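Local coordinates for protein NAD(P)H-flavin oxidoreductase (Agrobacterium tumefaciens str. C58, PDB 2FRE) that probably catalyses the NAD(P)H-dependent reduction of flavin or related substrates, using bound flavin mononucleotide as its redox cofactor, at residues W21-M31 with A160-L170. Sequence-based numbering, arbitrary orientation.
Sequences WSPRAFDGSPM and AIGTLTDKSIL. With FMN (flavin mononucleotide), chain C.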
ATOM      1  N   TRP A  21       3.386 -12.548   5.406  1.00 23.77           N
ATOM      2  CA  TRP A  21       2.141 -12.817   6.124  1.00 24.33           C
ATOM      3  C   TRP A  21       2.183 -12.276   7.531  1.00 24.72           C
ATOM      4  O   TRP A  21       3.190 -11.727   7.953  1.00 25.28           O
ATOM      5  CB  TRP A  21       1.783 -14.305   6.123  1.00 24.63           C
ATOM      6  CG  TRP A  21       2.599 -15.207   6.983  1.00 24.28           C
ATOM      7  CD1 TRP A  21       3.918 -15.502   6.836  1.00 25.38           C
ATOM      8  CD2 TRP A  21       2.127 -16.015   8.061  1.00 25.19           C
ATOM      9  NE1 TRP A  21       4.313 -16.421   7.768  1.00 25.63           N
ATOM     10  CE2 TRP A  21       3.229 -16.754   8.543  1.00 25.22           C
ATOM     11  CE3 TRP A  21       0.883 -16.178   8.680  1.00 25.39           C
ATOM     12  CZ2 TRP A  21       3.117 -17.652   9.584  1.00 24.93           C
ATOM     13  CZ3 TRP A  21       0.775 -17.064   9.729  1.00 25.67           C
ATOM     14  CH2 TRP A  21       1.886 -17.785  10.179  1.00 25.27           C
ATOM     15  N   SER A  22       1.065 -12.397   8.241  1.00 24.70           N
ATOM     16  CA  SER A  22       0.886 -11.680   9.502  1.00 24.52           C
ATOM     17  C   SER A  22       0.578 -12.669  10.634  1.00 24.94           C
ATOM     18  O   SER A  22      -0.557 -12.824  11.058  1.00 25.49           O
ATOM     19  CB  SER A  22      -0.181 -10.596   9.334  1.00 24.37           C
ATOM     20  OG  SER A  22       0.169  -9.734   8.235  1.00 24.84           O
ATOM     21  N   PRO A  23       1.621 -13.336  11.148  1.00 25.44           N
ATOM     22  CA  PRO A  23       1.439 -14.201  12.291  1.00 24.91           C
ATOM     23  C   PRO A  23       1.332 -13.396  13.579  1.00 24.30           C
ATOM     24  O   PRO A  23       1.488 -12.173  13.563  1.00 23.25           O
ATOM     25  CB  PRO A  23       2.720 -15.037  12.301  1.00 25.56           C
ATOM     26  CG  PRO A  23       3.747 -14.098  11.768  1.00 26.47           C
ATOM     27  CD  PRO A  23       3.022 -13.323  10.692  1.00 25.77           C
ATOM     28  N   ARG A  24       1.087 -14.098  14.682  1.00 24.04           N
ATOM     29  CA  ARG A  24       0.934 -13.476  15.998  1.00 24.32           C
ATOM     30  C   ARG A  24       1.948 -13.981  17.031  1.00 23.53           C
ATOM     31  O   ARG A  24       2.056 -13.377  18.100  1.00 23.85           O
ATOM     32  CB  ARG A  24      -0.493 -13.702  16.532  1.00 24.41           C
ATOM     33  CG  ARG A  24      -1.537 -12.988  15.717  1.00 24.27           C
ATOM     34  CD  ARG A  24      -2.923 -13.174  16.219  1.00 25.76           C
ATOM     35  NE  ARG A  24      -3.826 -12.489  15.313  1.00 27.74           N
ATOM     36  CZ  ARG A  24      -4.311 -13.000  14.184  1.00 28.07           C
ATOM     37  NH1 ARG A  24      -4.047 -14.252  13.840  1.00 27.89           N
ATOM     38  NH2 ARG A  24      -5.090 -12.258  13.405  1.00 28.56           N
ATOM     39  N   ALA A  25       2.663 -15.072  16.733  1.00 23.75           N
ATOM     40  CA  ALA A  25       3.619 -15.650  17.711  1.00 24.02           C
ATOM     41  C   ALA A  25       4.991 -15.008  17.542  1.00 24.41           C
ATOM     42  O   ALA A  25       5.736 -15.370  16.642  1.00 24.09           O
ATOM     43  CB  ALA A  25       3.705 -17.149  17.578  1.00 24.08           C
ATOM     44  N   PHE A  26       5.308 -14.054  18.420  1.00 24.58           N
ATOM     45  CA  PHE A  26       6.565 -13.318  18.361  1.00 24.64           C
ATOM     46  C   PHE A  26       7.437 -13.667  19.557  1.00 25.00           C
ATOM     47  O   PHE A  26       6.932 -13.975  20.649  1.00 23.18           O
ATOM     48  CB  PHE A  26       6.320 -11.806  18.265  1.00 24.85           C
ATOM     49  CG  PHE A  26       5.710 -11.385  16.980  1.00 25.89           C
ATOM     50  CD1 PHE A  26       6.402 -11.527  15.781  1.00 24.95           C
ATOM     51  CD2 PHE A  26       4.417 -10.874  16.947  1.00 26.39           C
ATOM     52  CE1 PHE A  26       5.817 -11.142  14.578  1.00 26.83           C
ATOM     53  CE2 PHE A  26       3.833 -10.505  15.746  1.00 26.75           C
ATOM     54  CZ  PHE A  26       4.538 -10.625  14.565  1.00 25.31           C
ATOM     55  N   ASP A  27       8.750 -13.633  19.336  1.00 25.39           N
ATOM     56  CA  ASP A  27       9.692 -14.128  20.340  1.00 25.88           C
ATOM     57  C   ASP A  27      10.136 -13.101  21.384  1.00 25.89           C
ATOM     58  O   ASP A  27      10.861 -13.452  22.311  1.00 24.60           O
ATOM     59  CB  ASP A  27      10.902 -14.802  19.666  1.00 25.83           C
ATOM     60  CG  ASP A  27      11.910 -13.818  19.056  1.00 26.25           C
ATOM     61  OD1 ASP A  27      11.682 -12.579  19.012  1.00 24.20           O
ATOM     62  OD2 ASP A  27      12.964 -14.321  18.597  1.00 28.24           O
ATOM     63  N   GLY A  28       9.715 -11.846  21.232  1.00 25.68           N
ATOM     64  CA  GLY A  28       9.980 -10.818  22.245  1.00 26.33           C
ATOM     65  C   GLY A  28      11.410 -10.322  22.268  1.00 26.46           C
ATOM     66  O   GLY A  28      11.790  -9.597  23.177  1.00 26.60           O
ATOM     67  N   SER A  29      12.194 -10.696  21.261  1.00 26.80           N
ATOM     68  CA  SER A  29      13.615 -10.341  21.205  1.00 27.19           C
ATOM     69  C   SER A  29      13.771  -8.891  20.794  1.00 27.09           C
ATOM     70  O   SER A  29      12.869  -8.331  20.179  1.00 27.21           O
ATOM     71  CB  SER A  29      14.341 -11.237  20.210  1.00 27.26           C
ATOM     72  OG  SER A  29      13.796 -11.092  18.912  1.00 27.80           O
ATOM     73  N   PRO A  30      14.916  -8.275  21.123  1.00 27.44           N
ATOM     74  CA  PRO A  30      15.200  -6.932  20.603  1.00 28.03           C
ATOM     75  C   PRO A  30      15.490  -6.930  19.099  1.00 28.22           C
ATOM     76  O   PRO A  30      16.132  -7.845  18.603  1.00 27.80           O
ATOM     77  CB  PRO A  30      16.447  -6.498  21.387  1.00 28.23           C
ATOM     78  CG  PRO A  30      17.069  -7.740  21.883  1.00 27.87           C
ATOM     79  CD  PRO A  30      15.998  -8.782  21.989  1.00 28.13           C
HETATM   80  N   MSE A  31      15.003  -5.921  18.383  1.00 28.40           N
HETATM   81  CA  MSE A  31      15.354  -5.740  16.980  1.00 29.10           C
HETATM   82  C   MSE A  31      16.418  -4.667  16.888  1.00 28.21           C
HETATM   83  O   MSE A  31      16.267  -3.607  17.476  1.00 27.98           O
HETATM   84  CB  MSE A  31      14.164  -5.274  16.146  1.00 29.06           C
HETATM   85  CG  MSE A  31      14.538  -4.971  14.703  1.00 28.46           C
HETATM   86 SE   MSE A  31      13.035  -4.261  13.644  1.00 36.83          SE
HETATM   87  CE  MSE A  31      11.846  -5.840  13.780  1.00 33.13           C
ATOM     88  N   ALA A 160       2.679  -4.267  14.585  1.00 25.34           N
ATOM     89  CA  ALA A 160       3.568  -5.060  15.411  1.00 25.51           C
ATOM     90  C   ALA A 160       4.574  -5.751  14.474  1.00 25.61           C
ATOM     91  O   ALA A 160       4.179  -6.336  13.445  1.00 25.70           O
ATOM     92  CB  ALA A 160       2.779  -6.082  16.167  1.00 25.59           C
ATOM     93  N   ILE A 161       5.860  -5.655  14.815  1.00 25.42           N
ATOM     94  CA  ILE A 161       6.923  -6.282  14.054  1.00 25.07           C
ATOM     95  C   ILE A 161       7.823  -7.089  14.977  1.00 25.02           C
ATOM     96  O   ILE A 161       8.159  -6.644  16.069  1.00 23.86           O
ATOM     97  CB  ILE A 161       7.813  -5.258  13.314  1.00 25.06           C
ATOM     98  CG1 ILE A 161       6.993  -4.075  12.777  1.00 26.16           C
ATOM     99  CG2 ILE A 161       8.570  -5.977  12.170  1.00 25.93           C
ATOM    100  CD1 ILE A 161       7.852  -2.915  12.211  1.00 25.24           C
ATOM    101  N   GLY A 162       8.212  -8.278  14.527  1.00 24.76           N
ATOM    102  CA  GLY A 162       9.045  -9.144  15.338  1.00 25.76           C
ATOM    103  C   GLY A 162       9.491 -10.380  14.601  1.00 25.36           C
ATOM    104  O   GLY A 162       9.313 -10.512  13.377  1.00 26.14           O
ATOM    105  N   THR A 163      10.095 -11.279  15.358  1.00 25.02           N
ATOM    106  CA  THR A 163      10.606 -12.524  14.837  1.00 25.34           C
ATOM    107  C   THR A 163       9.680 -13.664  15.235  1.00 25.59           C
ATOM    108  O   THR A 163       9.375 -13.846  16.419  1.00 25.08           O
ATOM    109  CB  THR A 163      12.010 -12.786  15.366  1.00 25.03           C
ATOM    110  OG1 THR A 163      12.876 -11.718  14.941  1.00 25.56           O
ATOM    111  CG2 THR A 163      12.543 -14.115  14.858  1.00 24.58           C
ATOM    112  N   LEU A 164       9.251 -14.423  14.229  1.00 26.44           N
ATOM    113  CA  LEU A 164       8.273 -15.483  14.390  1.00 27.26           C
ATOM    114  C   LEU A 164       8.814 -16.559  15.310  1.00 27.51           C
ATOM    115  O   LEU A 164      10.006 -16.846  15.292  1.00 26.93           O
ATOM    116  CB  LEU A 164       7.928 -16.096  13.021  1.00 27.37           C
ATOM    117  CG  LEU A 164       6.862 -17.207  12.955  1.00 28.85           C
ATOM    118  CD1 LEU A 164       5.506 -16.726  13.413  1.00 30.43           C
ATOM    119  CD2 LEU A 164       6.742 -17.779  11.542  1.00 29.27           C
ATOM    120  N   THR A 165       7.940 -17.130  16.135  1.00 28.32           N
ATOM    121  CA  THR A 165       8.302 -18.285  16.948  1.00 28.65           C
ATOM    122  C   THR A 165       7.167 -19.313  16.959  1.00 29.01           C
ATOM    123  O   THR A 165       6.182 -19.157  16.246  1.00 28.50           O
ATOM    124  CB  THR A 165       8.705 -17.880  18.383  1.00 28.85           C
ATOM    125  OG1 THR A 165       9.192 -19.033  19.075  1.00 28.70           O
ATOM    126  CG2 THR A 165       7.541 -17.302  19.169  1.00 29.08           C
ATOM    127  N   ASP A 166       7.320 -20.368  17.757  1.00 29.42           N
ATOM    128  CA  ASP A 166       6.365 -21.472  17.763  1.00 29.86           C
ATOM    129  C   ASP A 166       4.997 -21.017  18.265  1.00 29.72           C
ATOM    130  O   ASP A 166       4.898 -20.264  19.246  1.00 29.95           O
ATOM    131  CB  ASP A 166       6.877 -22.633  18.628  1.00 30.22           C
ATOM    132  CG  ASP A 166       6.024 -23.884  18.492  1.00 31.96           C
ATOM    133  OD1 ASP A 166       6.114 -24.591  17.459  1.00 37.80           O
ATOM    134  OD2 ASP A 166       5.251 -24.162  19.420  1.00 36.10           O
ATOM    135  N   LYS A 167       3.955 -21.487  17.585  1.00 29.54           N
ATOM    136  CA  LYS A 167       2.573 -21.139  17.918  1.00 30.18           C
ATOM    137  C   LYS A 167       2.165 -21.581  19.326  1.00 29.92           C
ATOM    138  O   LYS A 167       1.206 -21.061  19.892  1.00 30.09           O
ATOM    139  CB  LYS A 167       1.613 -21.728  16.885  1.00 30.65           C
ATOM    140  CG  LYS A 167       1.515 -23.246  16.899  1.00 31.82           C
ATOM    141  CD  LYS A 167       0.560 -23.708  15.825  1.00 32.14           C
ATOM    142  CE  LYS A 167       0.419 -25.217  15.828  1.00 33.90           C
ATOM    143  NZ  LYS A 167      -0.186 -25.713  14.552  1.00 34.69           N
ATOM    144  N   SER A 168       2.897 -22.531  19.897  1.00 29.92           N
ATOM    145  CA  SER A 168       2.593 -23.045  21.235  1.00 29.91           C
ATOM    146  C   SER A 168       2.574 -21.945  22.297  1.00 29.57           C
ATOM    147  O   SER A 168       1.954 -22.121  23.338  1.00 29.80           O
ATOM    148  CB  SER A 168       3.600 -24.122  21.642  1.00 30.34           C
ATOM    149  OG  SER A 168       4.909 -23.593  21.663  1.00 30.82           O
ATOM    150  N   ILE A 169       3.234 -20.814  22.044  1.00 29.13           N
ATOM    151  CA  ILE A 169       3.224 -19.704  23.007  1.00 29.62           C
ATOM    152  C   ILE A 169       1.899 -18.948  23.046  1.00 29.24           C
ATOM    153  O   ILE A 169       1.662 -18.151  23.956  1.00 29.23           O
ATOM    154  CB  ILE A 169       4.361 -18.679  22.751  1.00 29.91           C
ATOM    155  CG1 ILE A 169       4.102 -17.848  21.489  1.00 30.12           C
ATOM    156  CG2 ILE A 169       5.709 -19.387  22.646  1.00 31.07           C
ATOM    157  CD1 ILE A 169       4.792 -16.523  21.510  1.00 30.73           C
ATOM    158  N   LEU A 170       1.054 -19.194  22.047  1.00 29.21           N
ATOM    159  CA  LEU A 170      -0.228 -18.520  21.911  1.00 29.34           C
ATOM    160  C   LEU A 170      -1.338 -19.271  22.652  1.00 29.77           C
ATOM    161  O   LEU A 170      -1.276 -20.490  22.782  1.00 28.06           O
ATOM    162  CB  LEU A 170      -0.600 -18.426  20.426  1.00 29.35           C
ATOM    163  CG  LEU A 170       0.330 -17.602  19.539  1.00 28.46           C
ATOM    164  CD1 LEU A 170      -0.018 -17.763  18.080  1.00 30.35           C
ATOM    165  CD2 LEU A 170       0.256 -16.136  19.928  1.00 29.84           C
TER
HETATM  166  N1  FMN C1151      -5.074  -8.616  12.757  1.00 23.30           N
HETATM  167  C2  FMN C1151      -5.429  -8.760  14.098  1.00 24.22           C
HETATM  168  O2  FMN C1151      -5.215  -9.828  14.683  1.00 23.42           O
HETATM  169  N3  FMN C1151      -6.041  -7.723  14.780  1.00 23.04           N
HETATM  170  C4  FMN C1151      -6.301  -6.522  14.177  1.00 24.24           C
HETATM  171  O4  FMN C1151      -6.640  -5.548  14.879  1.00 21.59           O
HETATM  172  C4A FMN C1151      -5.938  -6.379  12.821  1.00 23.99           C
HETATM  173  N5  FMN C1151      -6.183  -5.185  12.164  1.00 24.61           N
HETATM  174  C5A FMN C1151      -5.753  -5.035  10.856  1.00 23.63           C
HETATM  175  C6  FMN C1151      -5.968  -3.825  10.219  1.00 24.06           C
HETATM  176  C7  FMN C1151      -5.548  -3.633   8.919  1.00 23.60           C
HETATM  177  C7M FMN C1151      -5.353  -2.197   8.513  1.00 25.25           C
HETATM  178  C8  FMN C1151      -4.919  -4.666   8.216  1.00 23.34           C
HETATM  179  C8M FMN C1151      -3.985  -4.348   7.071  1.00 19.94           C
HETATM  180  C9  FMN C1151      -4.701  -5.884   8.845  1.00 23.70           C
HETATM  181  C9A FMN C1151      -5.141  -6.077  10.168  1.00 23.25           C
HETATM  182  N10 FMN C1151      -4.944  -7.289  10.795  1.00 23.46           N
HETATM  183  C10 FMN C1151      -5.324  -7.427  12.125  1.00 23.02           C
HETATM  184  C1' FMN C1151      -4.373  -8.474  10.057  1.00 20.93           C
HETATM  185  C2' FMN C1151      -5.213  -8.968   8.882  1.00 19.72           C
HETATM  186  O2' FMN C1151      -6.296  -9.790   9.302  1.00 20.99           O
HETATM  187  C3' FMN C1151      -4.320  -9.700   7.883  1.00 19.72           C
HETATM  188  O3' FMN C1151      -3.381  -8.790   7.324  1.00 20.60           O
HETATM  189  C4' FMN C1151      -5.149 -10.380   6.799  1.00 19.45           C
HETATM  190  O4' FMN C1151      -5.942 -11.414   7.358  1.00 23.17           O
HETATM  191  C5' FMN C1151      -4.309 -10.958   5.667  1.00 19.87           C
HETATM  192  O5' FMN C1151      -3.405 -11.937   6.153  1.00 18.36           O
HETATM  193  P   FMN C1151      -1.821 -11.810   5.898  1.00 19.61           P
HETATM  194  O1P FMN C1151      -1.608 -12.041   4.412  1.00 17.76           O
HETATM  195  O2P FMN C1151      -1.362 -10.405   6.256  1.00 19.42           O
HETATM  196  O3P FMN C1151      -1.161 -12.846   6.767  1.00 20.30           O
HETATM  197  O   HOH W   1       9.844 -10.726  18.131  1.00 25.34           O
HETATM  198  O   HOH W   2      12.400 -16.930  17.414  1.00 49.53           O
HETATM  199  O   HOH W   3      13.017  -9.485  16.463  1.00 29.97           O
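In this nitroreductase-family fold, the flavin-binding loop 21-31 meets the end of strand 153-162 and its continuation at a single antiparallel bridge, F26 and L164 forming a non-hydrogen-bonded pair. The flanking residues supply the two bonds: T165 N donates to A25 O (2.9 Å) from above the carbonyl plane, and D27 N reaches T163 O (3.0 Å) with a C=O...N angle of 167°. Between them, the CA-H groups of L164 and F26 point at A25 O and T163 O. F26 keeps CG beside its own backbone N (chi1 -68°), which brings the ring back beside the strand end; CD1 lies 3.5 Å from G162 C, where glycine leaves room for the ring. W81 of helix 76-82 also packs on F26.

L164 sends its two methyls to different partners: CD1 presses tightly on P23 CB (3.4 Å), while CD2 approaches W21 CZ2. P23 CD in turn lies over one face of the W21 indole. Next to the bridge, A25 CB packs against I169 CG1 and L170 CD1 and lies near the carbonyl oxygens of T165 and D166. The same loop carries S22 to the FMN phosphate, with its N on O3P and OG on O2P, and extends R24 to the isoalloxazine, where NE and NH2 both donate to O2, NH2 at 2.7 Å. E178 accepts from the backbone N of both R24 and A25.

Beyond F26 the loop closes in an Asx turn, D27 OD1 accepting from both S29 N and S29 OG. Three waters tie this turn to the other segment: one joins S29 OG to T163 OG1, another links D27 OD2 to L164 O, and the third donates to D27 OD1 while accepting from T163 N at 2.8 Å.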